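PDB 6UYH: prolyl-tRNA synthetase from Naegleria fowleri, which probably joins proline to its cognate tRNA in an ATP-dependent reaction, and here holds the inhibitor halofuginone together with an ATP analogue. Local coordinates for residues S96-W101 / V148-F153; L199-I204 / I280-D285; L291-A296 / D399-S404. All coordinates share one frame; numbering follows the deposited sequence. Where two conformers were deposited one is given.

Interaction 1: S96-W101 / V148-F153; sequences SPEVAW and VVRWEF. With HFG (7-bromo-6-chloro-3-{3-[(2R,3S)-3-hydroxypiperidin-2-yl]-2-oxopropyl}quinazolin-4(3H)-one), chain D; ANP (phosphoaminophosphonic acid-adenylate ester), chain C.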
loop_
_atom_site.group_PDB
_atom_site.type_symbol
_atom_site.label_atom_id
_atom_site.label_comp_id
_atom_site.label_asym_id
_atom_site.label_seq_id
_atom_site.Cartn_x
_atom_site.Cartn_y
_atom_site.Cartn_z
ATOM N N SER A 96 20.396 -13.112 -12.567
ATOM C CA SER A 96 20.665 -13.843 -11.331
ATOM C C SER A 96 21.561 -13.090 -10.352
ATOM O O SER A 96 21.334 -13.218 -9.135
ATOM C CB SER A 96 21.243 -15.229 -11.658
ATOM O OG SER A 96 22.562 -15.168 -12.176
ATOM N N PRO A 97 22.558 -12.299 -10.775
ATOM C CA PRO A 97 23.341 -11.549 -9.778
ATOM C C PRO A 97 22.547 -10.499 -9.013
ATOM O O PRO A 97 23.004 -10.076 -7.941
ATOM C CB PRO A 97 24.458 -10.907 -10.617
ATOM C CG PRO A 97 24.588 -11.804 -11.812
ATOM C CD PRO A 97 23.173 -12.197 -12.116
ATOM N N GLU A 98 21.377 -10.069 -9.502
ATOM C CA GLU A 98 20.582 -9.045 -8.829
ATOM C C GLU A 98 19.577 -9.603 -7.821
ATOM O O GLU A 98 18.908 -8.813 -7.149
ATOM C CB GLU A 98 19.822 -8.190 -9.850
ATOM C CG GLU A 98 20.683 -7.345 -10.776
ATOM C CD GLU A 98 19.859 -6.329 -11.578
ATOM O OE1 GLU A 98 20.466 -5.447 -12.219
ATOM O OE2 GLU A 98 18.606 -6.402 -11.569
ATOM N N VAL A 99 19.459 -10.924 -7.691
ATOM C CA VAL A 99 18.472 -11.528 -6.796
ATOM C C VAL A 99 19.001 -11.526 -5.366
ATOM O O VAL A 99 20.114 -11.992 -5.108
ATOM C CB VAL A 99 18.147 -12.965 -7.236
ATOM C CG1 VAL A 99 17.061 -13.530 -6.356
ATOM C CG2 VAL A 99 17.759 -13.028 -8.720
ATOM N N ALA A 100 18.181 -11.057 -4.426
ATOM C CA ALA A 100 18.515 -11.100 -3.006
ATOM C C ALA A 100 17.957 -12.378 -2.387
ATOM O O ALA A 100 16.787 -12.707 -2.602
ATOM C CB ALA A 100 17.948 -9.872 -2.286
ATOM N N TRP A 101 18.794 -13.096 -1.631
ATOM C CA TRP A 101 18.443 -14.409 -1.097
ATOM C C TRP A 101 18.361 -14.396 0.421
ATOM O O TRP A 101 19.317 -14.007 1.098
ATOM C CB TRP A 101 19.457 -15.464 -1.532
ATOM C CG TRP A 101 19.333 -15.787 -2.977
ATOM C CD1 TRP A 101 20.053 -15.252 -4.004
ATOM C CD2 TRP A 101 18.411 -16.708 -3.566
ATOM N NE1 TRP A 101 19.641 -15.790 -5.198
ATOM C CE2 TRP A 101 18.632 -16.686 -4.958
ATOM C CE3 TRP A 101 17.427 -17.562 -3.047
ATOM C CZ2 TRP A 101 17.909 -17.481 -5.844
ATOM C CZ3 TRP A 101 16.700 -18.350 -3.933
ATOM C CH2 TRP A 101 16.950 -18.301 -5.318
ATOM N N VAL A 148 9.702 -3.884 -4.238
ATOM C CA VAL A 148 10.498 -4.711 -5.135
ATOM C C VAL A 148 11.948 -4.597 -4.693
ATOM O O VAL A 148 12.381 -3.524 -4.262
ATOM C CB VAL A 148 10.354 -4.244 -6.603
ATOM C CG1 VAL A 148 10.866 -5.305 -7.547
ATOM C CG2 VAL A 148 8.903 -3.881 -6.915
ATOM N N VAL A 149 12.705 -5.689 -4.803
ATOM C CA VAL A 149 14.112 -5.710 -4.400
ATOM C C VAL A 149 14.957 -6.184 -5.568
ATOM O O VAL A 149 14.735 -7.278 -6.098
ATOM C CB VAL A 149 14.354 -6.609 -3.176
ATOM C CG1 VAL A 149 15.855 -6.696 -2.867
ATOM C CG2 VAL A 149 13.570 -6.084 -1.962
ATOM N N ARG A 150 15.941 -5.376 -5.954
ATOM C CA ARG A 150 16.938 -5.783 -6.939
ATOM C C ARG A 150 18.298 -5.297 -6.468
ATOM O O ARG A 150 18.469 -4.107 -6.185
ATOM C CB ARG A 150 16.637 -5.203 -8.330
ATOM C CG ARG A 150 15.309 -5.651 -8.911
ATOM C CD ARG A 150 14.938 -4.873 -10.160
ATOM N NE ARG A 150 13.640 -5.313 -10.668
ATOM C CZ ARG A 150 13.086 -4.876 -11.795
ATOM N NH1 ARG A 150 13.716 -3.973 -12.539
ATOM N NH2 ARG A 150 11.896 -5.336 -12.168
ATOM N N TRP A 151 19.263 -6.207 -6.384
ATOM C CA TRP A 151 20.609 -5.820 -5.972
ATOM C C TRP A 151 21.325 -5.193 -7.170
ATOM O O TRP A 151 22.190 -5.788 -7.813
ATOM C CB TRP A 151 21.364 -7.003 -5.389
ATOM C CG TRP A 151 21.972 -6.639 -4.085
ATOM C CD1 TRP A 151 23.302 -6.535 -3.797
ATOM C CD2 TRP A 151 21.273 -6.257 -2.894
ATOM N NE1 TRP A 151 23.476 -6.145 -2.491
ATOM C CE2 TRP A 151 22.247 -5.963 -1.916
ATOM C CE3 TRP A 151 19.922 -6.143 -2.556
ATOM C CZ2 TRP A 151 21.909 -5.572 -0.621
ATOM C CZ3 TRP A 151 19.590 -5.753 -1.272
ATOM C CH2 TRP A 151 20.579 -5.472 -0.321
ATOM N N GLU A 152 20.930 -3.952 -7.457
ATOM C CA GLU A 152 21.429 -3.222 -8.618
ATOM C C GLU A 152 22.948 -3.147 -8.604
ATOM O O GLU A 152 23.554 -2.804 -7.585
ATOM C CB GLU A 152 20.847 -1.805 -8.633
ATOM C CG GLU A 152 19.314 -1.735 -8.676
ATOM C CD GLU A 152 18.744 -1.868 -10.093
ATOM O OE1 GLU A 152 19.488 -1.639 -11.087
ATOM O OE2 GLU A 152 17.544 -2.202 -10.210
ATOM N N PHE A 153 23.560 -3.471 -9.747
ATOM C CA PHE A 153 25.002 -3.289 -9.902
ATOM C C PHE A 153 25.358 -1.820 -10.087
ATOM O O PHE A 153 26.388 -1.354 -9.586
ATOM C CB PHE A 153 25.504 -4.107 -11.086
ATOM C CG PHE A 153 26.976 -3.982 -11.322
ATOM C CD1 PHE A 153 27.880 -4.458 -10.385
ATOM C CD2 PHE A 153 27.456 -3.394 -12.480
ATOM C CE1 PHE A 153 29.243 -4.346 -10.597
ATOM C CE2 PHE A 153 28.821 -3.279 -12.701
ATOM C CZ PHE A 153 29.713 -3.755 -11.756
HETATM O "O4'" HFG D . 10.323 -6.903 -14.362
HETATM C C21 HFG D . 10.475 -7.022 -15.560
HETATM C "C3'" HFG D . 9.302 -7.120 -16.508
HETATM C "C2'" HFG D . 7.999 -6.468 -16.027
HETATM N "N1'" HFG D . 7.419 -7.154 -14.865
HETATM C "C6'" HFG D . 6.101 -6.615 -14.511
HETATM C "C5'" HFG D . 6.160 -5.147 -14.187
HETATM C "C4'" HFG D . 6.817 -4.371 -15.332
HETATM C C39 HFG D . 8.156 -4.981 -15.704
HETATM O "O7'" HFG D . 8.703 -4.289 -16.830
HETATM C "C1'" HFG D . 11.878 -7.100 -16.181
HETATM N N3 HFG D . 12.882 -7.529 -15.210
HETATM C C4 HFG D . 12.830 -8.842 -14.763
HETATM O O11 HFG D . 12.006 -9.625 -15.200
HETATM C C10 HFG D . 13.812 -9.150 -13.715
HETATM C C5 HFG D . 13.887 -10.435 -13.181
HETATM C C2 HFG D . 13.783 -6.628 -14.709
HETATM N N1 HFG D . 14.645 -6.853 -13.783
HETATM C C9 HFG D . 14.660 -8.142 -13.249
HETATM C C8 HFG D . 15.543 -8.410 -12.204
HETATM C C7 HFG D . 15.584 -9.686 -11.665
HETATM BR BR1 HFG D . 16.718 -9.986 -10.179
HETATM C C6 HFG D . 14.789 -10.694 -12.168
HETATM CL CL1 HFG D . 14.934 -12.326 -11.584
HETATM P PG ANP C . 16.255 -0.123 -16.011
HETATM O O1G ANP C . 17.151 -0.011 -17.153
HETATM O O2G ANP C . 16.964 -1.020 -14.911
HETATM O O3G ANP C . 15.993 1.347 -15.503
HETATM P PB ANP C . 14.188 -2.290 -16.137
HETATM O O1B ANP C . 14.061 -3.078 -17.354
HETATM O O2B ANP C . 15.083 -3.055 -15.115
HETATM N N3B ANP C . 14.808 -0.790 -16.410
HETATM P PA ANP C . 11.463 -2.891 -15.374
HETATM O O1A ANP C . 10.815 -3.094 -16.688
HETATM O O2A ANP C . 11.802 -4.200 -14.743
HETATM O O3A ANP C . 12.803 -2.044 -15.484
HETATM O "O5'" ANP C . 10.618 -2.034 -14.304
HETATM C "C5'" ANP C . 9.413 -1.268 -14.537
HETATM C "C4'" ANP C . 9.747 0.177 -14.275
HETATM O "O4'" ANP C . 10.258 0.325 -12.932
HETATM C "C3'" ANP C . 10.857 0.707 -15.170
HETATM O "O3'" ANP C . 10.328 1.155 -16.412
HETATM C "C2'" ANP C . 11.438 1.854 -14.342
HETATM O "O2'" ANP C . 10.755 3.068 -14.628
HETATM C "C1'" ANP C . 11.211 1.376 -12.893
HETATM N N9 ANP C . 12.416 0.879 -12.243
HETATM C C8 ANP C . 13.234 -0.133 -12.673
HETATM N N7 ANP C . 14.251 -0.376 -11.884
HETATM C C5 ANP C . 14.091 0.544 -10.854
HETATM C C6 ANP C . 14.843 0.806 -9.695
HETATM N N6 ANP C . 15.920 0.107 -9.327
HETATM N N1 ANP C . 14.427 1.815 -8.896
HETATM C C2 ANP C . 13.320 2.486 -9.229
HETATM N N3 ANP C . 12.522 2.315 -10.285
HETATM C C4 ANP C . 12.967 1.325 -11.066
HETATM O O HOH W 1 18.806 -3.016 -13.276
HETATM O O HOH W 2 15.646 -9.940 -5.327
#

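Interaction 2: L199-I204 / I280-D285; sequences LAVPVI and IMVHGD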
loop_
_atom_site.group_PDB
_atom_site.type_symbol
_atom_site.label_atom_id
_atom_site.label_comp_id
_atom_site.label_asym_id
_atom_site.label_seq_id
_atom_site.Cartn_x
_atom_site.Cartn_y
_atom_site.Cartn_z
ATOM N N LEU A 199 2.198 14.944 -12.825
ATOM C CA LEU A 199 3.566 15.380 -12.543
ATOM C C LEU A 199 4.055 16.506 -13.443
ATOM O O LEU A 199 5.169 17.006 -13.225
ATOM C CB LEU A 199 4.525 14.183 -12.657
ATOM C CG LEU A 199 4.107 12.957 -11.824
ATOM C CD1 LEU A 199 5.083 11.805 -12.007
ATOM C CD2 LEU A 199 3.954 13.303 -10.339
ATOM N N ALA A 200 3.259 16.908 -14.441
ATOM C CA ALA A 200 3.623 17.952 -15.405
ATOM C C ALA A 200 4.948 17.644 -16.105
ATOM O O ALA A 200 5.733 18.543 -16.403
ATOM C CB ALA A 200 3.659 19.333 -14.738
ATOM N N VAL A 201 5.197 16.369 -16.380
ATOM C CA VAL A 201 6.411 15.922 -17.067
ATOM C C VAL A 201 6.021 15.424 -18.456
ATOM O O VAL A 201 5.180 14.526 -18.567
ATOM C CB VAL A 201 7.139 14.813 -16.289
ATOM C CG1 VAL A 201 8.238 14.204 -17.167
ATOM C CG2 VAL A 201 7.730 15.355 -14.985
ATOM N N PRO A 202 6.618 15.938 -19.526
ATOM C CA PRO A 202 6.270 15.459 -20.867
ATOM C C PRO A 202 6.950 14.134 -21.172
ATOM O O PRO A 202 8.026 13.828 -20.653
ATOM C CB PRO A 202 6.794 16.576 -21.780
ATOM C CG PRO A 202 7.999 17.093 -21.047
ATOM C CD PRO A 202 7.612 17.025 -19.568
ATOM N N VAL A 203 6.306 13.340 -22.038
ATOM C CA VAL A 203 6.801 12.006 -22.359
ATOM C C VAL A 203 6.829 11.823 -23.866
ATOM O O VAL A 203 6.177 12.546 -24.624
ATOM C CB VAL A 203 5.962 10.861 -21.732
ATOM C CG1 VAL A 203 5.824 11.014 -20.225
ATOM C CG2 VAL A 203 4.607 10.761 -22.395
ATOM N N ILE A 204 7.597 10.822 -24.289
ATOM C CA ILE A 204 7.605 10.342 -25.666
ATOM C C ILE A 204 7.298 8.854 -25.629
ATOM O O ILE A 204 8.010 8.092 -24.963
ATOM C CB ILE A 204 8.951 10.584 -26.360
ATOM C CG1 ILE A 204 9.266 12.078 -26.419
ATOM C CG2 ILE A 204 8.905 10.006 -27.771
ATOM C CD1 ILE A 204 10.687 12.363 -26.854
ATOM N N ILE A 280 11.231 15.631 -9.701
ATOM C CA ILE A 280 12.131 16.547 -9.012
ATOM C C ILE A 280 13.239 17.037 -9.945
ATOM O O ILE A 280 13.550 18.232 -9.985
ATOM C CB ILE A 280 12.706 15.868 -7.760
ATOM C CG1 ILE A 280 11.568 15.544 -6.783
ATOM C CG2 ILE A 280 13.795 16.742 -7.138
ATOM C CD1 ILE A 280 12.012 14.692 -5.599
ATOM N N MET A 281 13.866 16.124 -10.699
ATOM C CA MET A 281 14.941 16.540 -11.592
ATOM C C MET A 281 14.446 17.483 -12.679
ATOM O O MET A 281 15.197 18.366 -13.117
ATOM C CB MET A 281 15.621 15.325 -12.237
ATOM C CG MET A 281 16.473 14.523 -11.264
ATOM S SD MET A 281 17.207 13.081 -12.094
ATOM C CE MET A 281 18.177 12.415 -10.739
ATOM N N VAL A 282 13.205 17.301 -13.144
ATOM C CA VAL A 282 12.676 18.173 -14.191
ATOM C C VAL A 282 12.334 19.549 -13.621
ATOM O O VAL A 282 12.742 20.581 -14.170
ATOM C CB VAL A 282 11.461 17.519 -14.881
ATOM C CG1 VAL A 282 10.781 18.516 -15.817
ATOM C CG2 VAL A 282 11.887 16.271 -15.666
ATOM N N HIS A 283 11.609 19.592 -12.497
ATOM C CA HIS A 283 10.994 20.841 -12.039
ATOM C C HIS A 283 11.739 21.567 -10.923
ATOM O O HIS A 283 11.505 22.767 -10.738
ATOM C CB HIS A 283 9.567 20.594 -11.534
ATOM C CG HIS A 283 8.634 20.076 -12.576
ATOM N ND1 HIS A 283 8.429 20.711 -13.780
ATOM C CD2 HIS A 283 7.809 19.004 -12.568
ATOM C CE1 HIS A 283 7.540 20.032 -14.483
ATOM N NE2 HIS A 283 7.148 18.991 -13.770
ATOM N N GLY A 284 12.588 20.889 -10.155
ATOM C CA GLY A 284 13.282 21.567 -9.068
ATOM C C GLY A 284 14.166 22.697 -9.569
ATOM O O GLY A 284 14.627 22.699 -10.713
ATOM N N ASP A 285 14.397 23.685 -8.703
ATOM C CA ASP A 285 15.204 24.839 -9.071
ATOM C C ASP A 285 16.149 25.173 -7.910
ATOM O O ASP A 285 16.297 24.399 -6.961
ATOM C CB ASP A 285 14.303 26.016 -9.503
ATOM C CG ASP A 285 13.479 26.602 -8.353
ATOM O OD1 ASP A 285 13.731 26.271 -7.178
ATOM O OD2 ASP A 285 12.574 27.420 -8.634
#

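Interaction 3: L291-A296 / D399-S404; sequences LPPRVA and DKIHDS. With EDO (1,2-ethanediol), chain Q; EDO (1,2-ethanediol), chain Z; EDO (1,2-ethanediol), chain B.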
loop_
_atom_site.group_PDB
_atom_site.type_symbol
_atom_site.label_atom_id
_atom_site.label_comp_id
_atom_site.label_asym_id
_atom_site.label_seq_id
_atom_site.Cartn_x
_atom_site.Cartn_y
_atom_site.Cartn_z
ATOM N N LEU A 291 6.522 21.787 -6.663
ATOM C CA LEU A 291 5.575 20.671 -6.734
ATOM C C LEU A 291 4.467 20.947 -7.745
ATOM O O LEU A 291 3.793 21.978 -7.650
ATOM C CB LEU A 291 4.951 20.412 -5.367
ATOM C CG LEU A 291 5.908 19.877 -4.303
ATOM C CD1 LEU A 291 5.336 20.060 -2.891
ATOM C CD2 LEU A 291 6.220 18.417 -4.588
ATOM N N PRO A 292 4.227 20.050 -8.698
ATOM C CA PRO A 292 3.021 20.148 -9.519
ATOM C C PRO A 292 1.795 20.143 -8.625
ATOM O O PRO A 292 1.708 19.319 -7.702
ATOM C CB PRO A 292 3.077 18.883 -10.395
ATOM C CG PRO A 292 4.492 18.391 -10.302
ATOM C CD PRO A 292 4.957 18.796 -8.931
ATOM N N PRO A 293 0.855 21.065 -8.838
ATOM C CA PRO A 293 -0.254 21.229 -7.879
ATOM C C PRO A 293 -1.041 19.957 -7.573
ATOM O O PRO A 293 -1.512 19.794 -6.443
ATOM C CB PRO A 293 -1.133 22.287 -8.560
ATOM C CG PRO A 293 -0.152 23.125 -9.331
ATOM C CD PRO A 293 0.923 22.173 -9.809
ATOM N N ARG A 294 -1.196 19.043 -8.526
ATOM C CA ARG A 294 -2.043 17.884 -8.275
ATOM C C ARG A 294 -1.386 16.831 -7.389
ATOM O O ARG A 294 -2.078 15.912 -6.932
ATOM C CB ARG A 294 -2.490 17.275 -9.607
ATOM C CG ARG A 294 -3.517 18.172 -10.307
ATOM C CD ARG A 294 -3.559 18.004 -11.819
ATOM N NE ARG A 294 -4.086 19.202 -12.472
ATOM C CZ ARG A 294 -4.129 19.386 -13.788
ATOM N NH1 ARG A 294 -3.672 18.438 -14.605
ATOM N NH2 ARG A 294 -4.623 20.514 -14.291
ATOM N N VAL A 295 -0.086 16.934 -7.118
ATOM C CA VAL A 295 0.549 16.027 -6.171
ATOM C C VAL A 295 1.183 16.770 -5.002
ATOM O O VAL A 295 1.939 16.176 -4.238
ATOM C CB VAL A 295 1.578 15.110 -6.861
ATOM C CG1 VAL A 295 0.902 14.282 -7.955
ATOM C CG2 VAL A 295 2.741 15.924 -7.430
ATOM N N ALA A 296 0.869 18.052 -4.830
ATOM C CA ALA A 296 1.478 18.853 -3.772
ATOM C C ALA A 296 0.782 18.592 -2.441
ATOM O O ALA A 296 -0.426 18.812 -2.329
ATOM C CB ALA A 296 1.400 20.337 -4.128
ATOM N N ASP A 399 -4.267 25.321 -11.964
ATOM C CA ASP A 399 -4.204 24.681 -13.276
ATOM C C ASP A 399 -3.276 25.445 -14.210
ATOM O O ASP A 399 -2.563 24.838 -15.025
ATOM C CB ASP A 399 -5.605 24.568 -13.871
ATOM C CG ASP A 399 -6.474 23.582 -13.114
ATOM O OD1 ASP A 399 -5.921 22.607 -12.566
ATOM O OD2 ASP A 399 -7.705 23.778 -13.064
ATOM N N LYS A 400 -3.270 26.777 -14.110
ATOM C CA LYS A 400 -2.351 27.579 -14.911
ATOM C C LYS A 400 -0.902 27.251 -14.567
ATOM O O LYS A 400 -0.053 27.149 -15.460
ATOM C CB LYS A 400 -2.641 29.069 -14.694
ATOM C CG LYS A 400 -2.026 30.002 -15.714
ATOM C CD LYS A 400 -2.311 31.469 -15.378
ATOM C CE LYS A 400 -2.355 32.323 -16.644
ATOM N NZ LYS A 400 -1.483 33.538 -16.578
ATOM N N ILE A 401 -0.602 27.077 -13.276
ATOM C CA ILE A 401 0.743 26.684 -12.865
ATOM C C ILE A 401 1.091 25.316 -13.438
ATOM O O ILE A 401 2.177 25.111 -13.994
ATOM C CB ILE A 401 0.863 26.703 -11.331
ATOM C CG1 ILE A 401 0.837 28.142 -10.810
ATOM C CG2 ILE A 401 2.132 25.998 -10.873
ATOM C CD1 ILE A 401 0.797 28.231 -9.285
ATOM N N HIS A 402 0.165 24.360 -13.323
ATOM C CA HIS A 402 0.410 23.038 -13.890
ATOM C C HIS A 402 0.711 23.127 -15.383
ATOM O O HIS A 402 1.685 22.538 -15.873
ATOM C CB HIS A 402 -0.787 22.115 -13.662
ATOM C CG HIS A 402 -0.694 20.849 -14.453
ATOM N ND1 HIS A 402 -0.188 19.682 -13.921
ATOM C CD2 HIS A 402 -0.967 20.585 -15.754
ATOM C CE1 HIS A 402 -0.184 18.745 -14.854
ATOM N NE2 HIS A 402 -0.644 19.268 -15.976
ATOM N N ASP A 403 -0.135 23.839 -16.129
ATOM C CA ASP A 403 0.061 23.941 -17.572
ATOM C C ASP A 403 1.409 24.567 -17.910
ATOM O O ASP A 403 2.097 24.107 -18.829
ATOM C CB ASP A 403 -1.080 24.746 -18.198
ATOM C CG ASP A 403 -2.423 24.040 -18.080
ATOM O OD1 ASP A 403 -2.443 22.843 -17.728
ATOM O OD2 ASP A 403 -3.459 24.682 -18.338
ATOM N N SER A 404 1.805 25.611 -17.178
ATOM C CA SER A 404 3.069 26.286 -17.461
ATOM C C SER A 404 4.254 25.363 -17.205
ATOM O O SER A 404 5.215 25.341 -17.986
ATOM C CB SER A 404 3.198 27.549 -16.609
ATOM O OG SER A 404 2.199 28.512 -16.917
HETATM C C1 EDO Q . -5.313 21.396 -9.314
HETATM O O1 EDO Q . -5.852 20.905 -10.546
HETATM C C2 EDO Q . -6.272 22.436 -8.747
HETATM O O2 EDO Q . -7.605 21.919 -8.774
HETATM C C1 EDO Z . 2.596 29.782 -20.408
HETATM O O1 EDO Z . 3.163 29.682 -19.098
HETATM C C2 EDO Z . 2.505 28.397 -21.030
HETATM O O2 EDO Z . 1.307 27.752 -20.585
HETATM C C1 EDO B . -1.768 34.947 -12.984
HETATM O O1 EDO B . -2.030 35.748 -14.141
HETATM C C2 EDO B . -0.261 34.813 -12.791
HETATM O O2 EDO B . 0.283 34.183 -13.954
HETATM O O HOH W 3 -0.053 18.862 -11.104
HETATM O O HOH W 4 -4.704 21.472 -16.907
#

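Interaction 1: S96-W101 / V148-F153
P97 only brushes W151, and the main backbone link follows at E98, whose O accepts a hydrogen bond from W151 N at 2.7 Å. The bond is nearly straight, 172° at the hydrogen, and joins a short 3-10 segment to the inverse gamma turn centred on W151. CG of E98, anti to the carbonyl carbon (chi1 -65°), passes 3.7 Å from W151 O. At the end of the chain E98 OE1 comes 4.1 Å from E152 OE1. A water donates to both oxygens, and R161 forms a salt bridge with E152, which should ease the repulsion of the two carboxylates. V99, its CB directed away from 148-153, puts CG2 3.5 Å from BR1 of halofuginone. A100 packs CB against V149 CG1 at 3.8 Å, while a second water accepts from A100 N and donates to V149 O. Beyond this seam R150 sends both NH1 and NH2 to O2A on the alpha-phosphate of the nucleotide (2.9 Å for NH1), with halofuginone N1 lying over the centre of one guanidinium face. E152 OE2 accepts from adenine N6. This Arg-x-Glu pair, following strand 140-149, is the signature of motif 2 in class II aminoacyl-tRNA synthetases.

Interaction 2: L199-I204 / I280-D285
H283, on the last turn of helix 274-283 in the class II catalytic core, points its ring at the backbone of L199 and A200, at the C-terminal end of helix 177-198, where A200 is the first residue to leave helical angles. Helix 274-283 still holds its regular bonding here, since G284 N reaches I280 O at 2.8 Å, and G284 is the first residue to depart from helical angles. CG of H283 stands anti to the carbonyl carbon (chi1 -62°), and the ring beyond it reaches L199 and A200 with NE2. NE2 donates to L199 O at 2.9 Å. The bond is bent, 139° at the hydrogen, although the acceptor sits close to the ring plane and the donor lies in the carbonyl plane. A200 O also lies near the ring plane, 3.0 Å from H283 NE2, and A200 CB is 3.6 Å from the same atom. A200 has a positive phi of 55°, so the chain turns sharply as it leaves the helix, and both carbonyl oxygens come to border one edge of the imidazole. V201 approaches obliquely: its CG2 is 3.9 Å from H283 NE2 and 4.3 Å from V282 CG2. V282 in turn covers one ring face with CG1, offset toward the rim, so an apolar group lies over one face of the ring while carbonyl oxygens meet its edge. Strand 219-227 backs the two valines, with T225 against V201 and I227 against V282, while M405 of helix 391-415 reaches H283. Near its other end helix 274-283 carries R274, which hydrogen-bonds the nucleotide. A strand running into a helix with an ATP-binding arginine at the junction, as in strand 261-272 and helix 274-283, is motif 3 of the class II synthetase fold.

Interaction 3: L291-A296 / D399-S404
P293 and R294 lie on a short turn, with V295 N bonded to P292 O at 3.0 Å, and this turn rests against a continuous stretch of helix 391-415. P293 CG touches I401 CG2 at 4.0 Å, the two side chains crossing obliquely. R294 lays its guanidinium flat on the H402 ring, centres 3.8 Å apart and planes only 18° from parallel, with NH1 over the ring centre. H402 CG stands anti to the backbone N (chi1 169°), which carries the base of the ring toward the loop. The loop links helix 274-283 of the catalytic core to strand 300-304 of the anticodon-binding domain, whereas helix 391-415 follows the last strand of that domain's five-stranded sheet; the contact therefore sits at the junction of the two. At the guanidinium edge R294 NH2 forms a salt bridge to D399 OD1 at 3.0 Å, nearly straight at 171°, meeting the carboxylate from above its plane. O1 of an ethanediol, probably from the crystallisation liquor, accepts from R294 NE and donates to D399 OD1, and a water connects NH2 to D403 OD1. R294 NH1 hydrogen-bonds E197 O of helix 177-198. A second water joins R294 N to H402 ND1, and the stacked arginine may disfavour protonation of that imidazole.

From the N terminus the three contacts come strictly in series, with no nesting or crossing. Interaction 1 closes a loop of 46 residues that includes helix 121-131 and most of strand 140-149, tying the small antiparallel sheet of strand 100-105 to the catalytic sheet. Interaction 2 then closes 75 residues rich in strand, joining the end of helix 177-198 to helix 274-283. Interaction 3 closes 102 residues spanning the five-stranded sheet. Interactions 2 and 3 touch: L199 O is 3.3 Å from P292 CG, and A200 CB is 3.9 Å from H402 CE1, so they form continuous packing. Interaction 1 stands apart, its centre about 36 Å from that of interaction 3, across the chain's centre.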